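Local coordinates for protein N-acetylneuraminate lyase (Fusobacterium nucleatum subsp. nucleatum ATCC 25586, PDB 5ZKA) that belongs to the dihydrodipicolinate synthetase family of lyases, enzymes built as TIM barrels, at residues Tyr136-Ile139 against Val140-Thr143. Sequence-based numbering, arbitrary orientation.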
ATOM      1  N   TYR A 136     -15.567  -4.720 -21.901  1.00 29.49           N
ATOM      2  CA  TYR A 136     -16.240  -5.332 -20.758  1.00 27.89           C
ATOM      3  C   TYR A 136     -17.730  -5.484 -21.015  1.00 32.83           C
ATOM      4  O   TYR A 136     -18.308  -6.550 -20.771  1.00 31.94           O
ATOM      5  CB  TYR A 136     -15.992  -4.504 -19.502  1.00 28.30           C
ATOM      6  CG  TYR A 136     -14.633  -4.795 -18.902  1.00 25.02           C
ATOM      7  CD1 TYR A 136     -14.323  -6.074 -18.434  1.00 29.32           C
ATOM      8  CD2 TYR A 136     -13.657  -3.806 -18.827  1.00 28.58           C
ATOM      9  CE1 TYR A 136     -13.073  -6.355 -17.890  1.00 27.80           C
ATOM     10  CE2 TYR A 136     -12.412  -4.075 -18.286  1.00 29.35           C
ATOM     11  CZ  TYR A 136     -12.131  -5.356 -17.824  1.00 29.51           C
ATOM     12  OH  TYR A 136     -10.901  -5.648 -17.293  1.00 28.39           O
ATOM     13  N   GLU A 137     -18.372  -4.428 -21.511  1.00 30.41           N
ATOM     14  CA  GLU A 137     -19.812  -4.498 -21.720  1.00 33.55           C
ATOM     15  C   GLU A 137     -20.163  -5.527 -22.778  1.00 35.29           C
ATOM     16  O   GLU A 137     -21.216  -6.169 -22.687  1.00 34.41           O
ATOM     17  CB  GLU A 137     -20.362  -3.121 -22.099  1.00 40.03           C
ATOM     18  CG  GLU A 137     -19.990  -2.044 -21.095  1.00 50.16           C
ATOM     19  CD  GLU A 137     -21.174  -1.239 -20.621  1.00 56.25           C
ATOM     20  OE1 GLU A 137     -21.457  -0.185 -21.228  1.00 58.71           O
ATOM     21  OE2 GLU A 137     -21.811  -1.659 -19.631  1.00 54.78           O
ATOM     22  N   THR A 138     -19.295  -5.695 -23.780  1.00 31.96           N
ATOM     23  CA  THR A 138     -19.562  -6.662 -24.838  1.00 33.89           C
ATOM     24  C   THR A 138     -19.496  -8.089 -24.305  1.00 33.02           C
ATOM     25  O   THR A 138     -20.355  -8.919 -24.622  1.00 30.62           O
ATOM     26  CB  THR A 138     -18.574  -6.465 -25.994  1.00 34.65           C
ATOM     27  OG1 THR A 138     -18.785  -5.181 -26.605  1.00 32.52           O
ATOM     28  CG2 THR A 138     -18.725  -7.563 -27.039  1.00 32.77           C
ATOM     29  N   ILE A 139     -18.484  -8.399 -23.493  1.00 28.87           N
ATOM     30  CA  ILE A 139     -18.413  -9.747 -22.940  1.00 30.25           C
ATOM     31  C   ILE A 139     -19.645 -10.036 -22.095  1.00 29.52           C
ATOM     32  O   ILE A 139     -20.224 -11.127 -22.168  1.00 32.85           O
ATOM     33  CB  ILE A 139     -17.112  -9.938 -22.136  1.00 28.43           C
ATOM     34  CG1 ILE A 139     -15.894  -9.662 -23.026  1.00 29.19           C
ATOM     35  CG2 ILE A 139     -17.063 -11.355 -21.555  1.00 34.93           C
ATOM     36  CD1 ILE A 139     -14.566  -9.539 -22.258  1.00 32.37           C
ATOM     37  N   VAL A 140     -20.062  -9.069 -21.274  1.00 33.60           N
ATOM     38  CA  VAL A 140     -21.238  -9.266 -20.425  1.00 32.98           C
ATOM     39  C   VAL A 140     -22.481  -9.456 -21.283  1.00 32.75           C
ATOM     40  O   VAL A 140     -23.237 -10.424 -21.116  1.00 33.88           O
ATOM     41  CB  VAL A 140     -21.395  -8.081 -19.455  1.00 33.24           C
ATOM     42  CG1 VAL A 140     -22.735  -8.143 -18.742  1.00 32.92           C
ATOM     43  CG2 VAL A 140     -20.242  -8.059 -18.457  1.00 33.45           C
ATOM     44  N   ARG A 141     -22.688  -8.548 -22.236  1.00 29.08           N
ATOM     45  CA  ARG A 141     -23.851  -8.613 -23.122  1.00 32.70           C
ATOM     46  C   ARG A 141     -23.929  -9.945 -23.862  1.00 36.59           C
ATOM     47  O   ARG A 141     -24.999 -10.559 -23.957  1.00 38.67           O
ATOM     48  CB  ARG A 141     -23.784  -7.453 -24.110  1.00 33.06           C
ATOM     49  CG  ARG A 141     -24.925  -7.385 -25.076  1.00 39.89           C
ATOM     50  CD  ARG A 141     -24.877  -6.080 -25.856  1.00 44.64           C
ATOM     51  NE  ARG A 141     -23.742  -6.021 -26.777  1.00 48.06           N
ATOM     52  CZ  ARG A 141     -22.711  -5.189 -26.642  1.00 49.15           C
ATOM     53  NH1 ARG A 141     -22.669  -4.342 -25.623  1.00 38.71           N
ATOM     54  NH2 ARG A 141     -21.728  -5.198 -27.531  1.00 53.83           N
ATOM     55  N   GLU A 142     -22.804 -10.404 -24.406  1.00 37.23           N
ATOM     56  CA  GLU A 142     -22.823 -11.582 -25.262  1.00 38.91           C
ATOM     57  C   GLU A 142     -22.901 -12.888 -24.478  1.00 39.87           C
ATOM     58  O   GLU A 142     -23.314 -13.907 -25.045  1.00 41.64           O
ATOM     59  CB  GLU A 142     -21.588 -11.584 -26.164  1.00 38.85           C
ATOM     60  CG  GLU A 142     -21.563 -10.447 -27.178  1.00 43.11           C
ATOM     61  CD  GLU A 142     -22.592 -10.635 -28.295  1.00 56.45           C
ATOM     62  OE1 GLU A 142     -22.675 -11.751 -28.855  1.00 60.39           O
ATOM     63  OE2 GLU A 142     -23.318  -9.667 -28.610  1.00 59.45           O
ATOM     64  N   THR A 143     -22.523 -12.887 -23.199  1.00 34.25           N
ATOM     65  CA  THR A 143     -22.606 -14.091 -22.377  1.00 32.11           C
ATOM     66  C   THR A 143     -23.793 -14.101 -21.422  1.00 35.81           C
ATOM     67  O   THR A 143     -24.250 -15.179 -21.038  1.00 38.31           O
ATOM     68  CB  THR A 143     -21.322 -14.275 -21.543  1.00 34.02           C
ATOM     69  OG1 THR A 143     -21.180 -13.188 -20.619  1.00 36.99           O
ATOM     70  CG2 THR A 143     -20.092 -14.327 -22.444  1.00 32.61           C
TER
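Arg-141 folds its side chain back over Thr-138, one turn earlier on the same helix. Its CB lies 3.2 Å from the carbonyl oxygen of Glu-137, which also accepts the backbone N-H of Arg-141. CG is anti to the backbone N, and the chain then bends at chi3 (69°), which turns the guanidinium back along the helix. CZ comes within 3.9 Å of Thr-138 CA, which lies over one face of the flat group, toward its rim. NH1 lies 3.8 Å from Glu-137 O, an oxygen set obliquely to the guanidinium. NH2 ends 3.1 Å from Thr-138 OG1, in a weak, strongly bent hydrogen bond (125°). The stronger partner of that hydroxyl is the carbonyl oxygen of Asp-134, a turn further back. Glu-137 OE2 hydrogen-bonds Asn-171 ND2, and its carboxylate does not touch the guanidinium.

Glu-142 runs alongside Thr-138, with CG 4.0 Å from Thr-138 CG2. At the helix end, Thr-143 grips Ile-139 O twice. Thr-143 OG1 donates to Ile-139 O at 2.7 Å. Thr-143 N reaches the same Ile-139 O at 3.1 Å, from the opposite face of the carbonyl plane. The chi1 of 64° places OG1 between N and the carbonyl carbon, turned back to this oxygen. OG1 also bonds the backbone N of Asn-145.

Tyr-136, Ile-139 and Val-140 all pack on Met-147 of strand 147-150, and Tyr-136 OH bonds Ala-119 O. Glu-137, Thr-138 and Arg-141 lie on the more exposed side. This is the last part of the helix in a beta-alpha-beta crossover (117-120, 129-143, 147-150) of a TIM barrel.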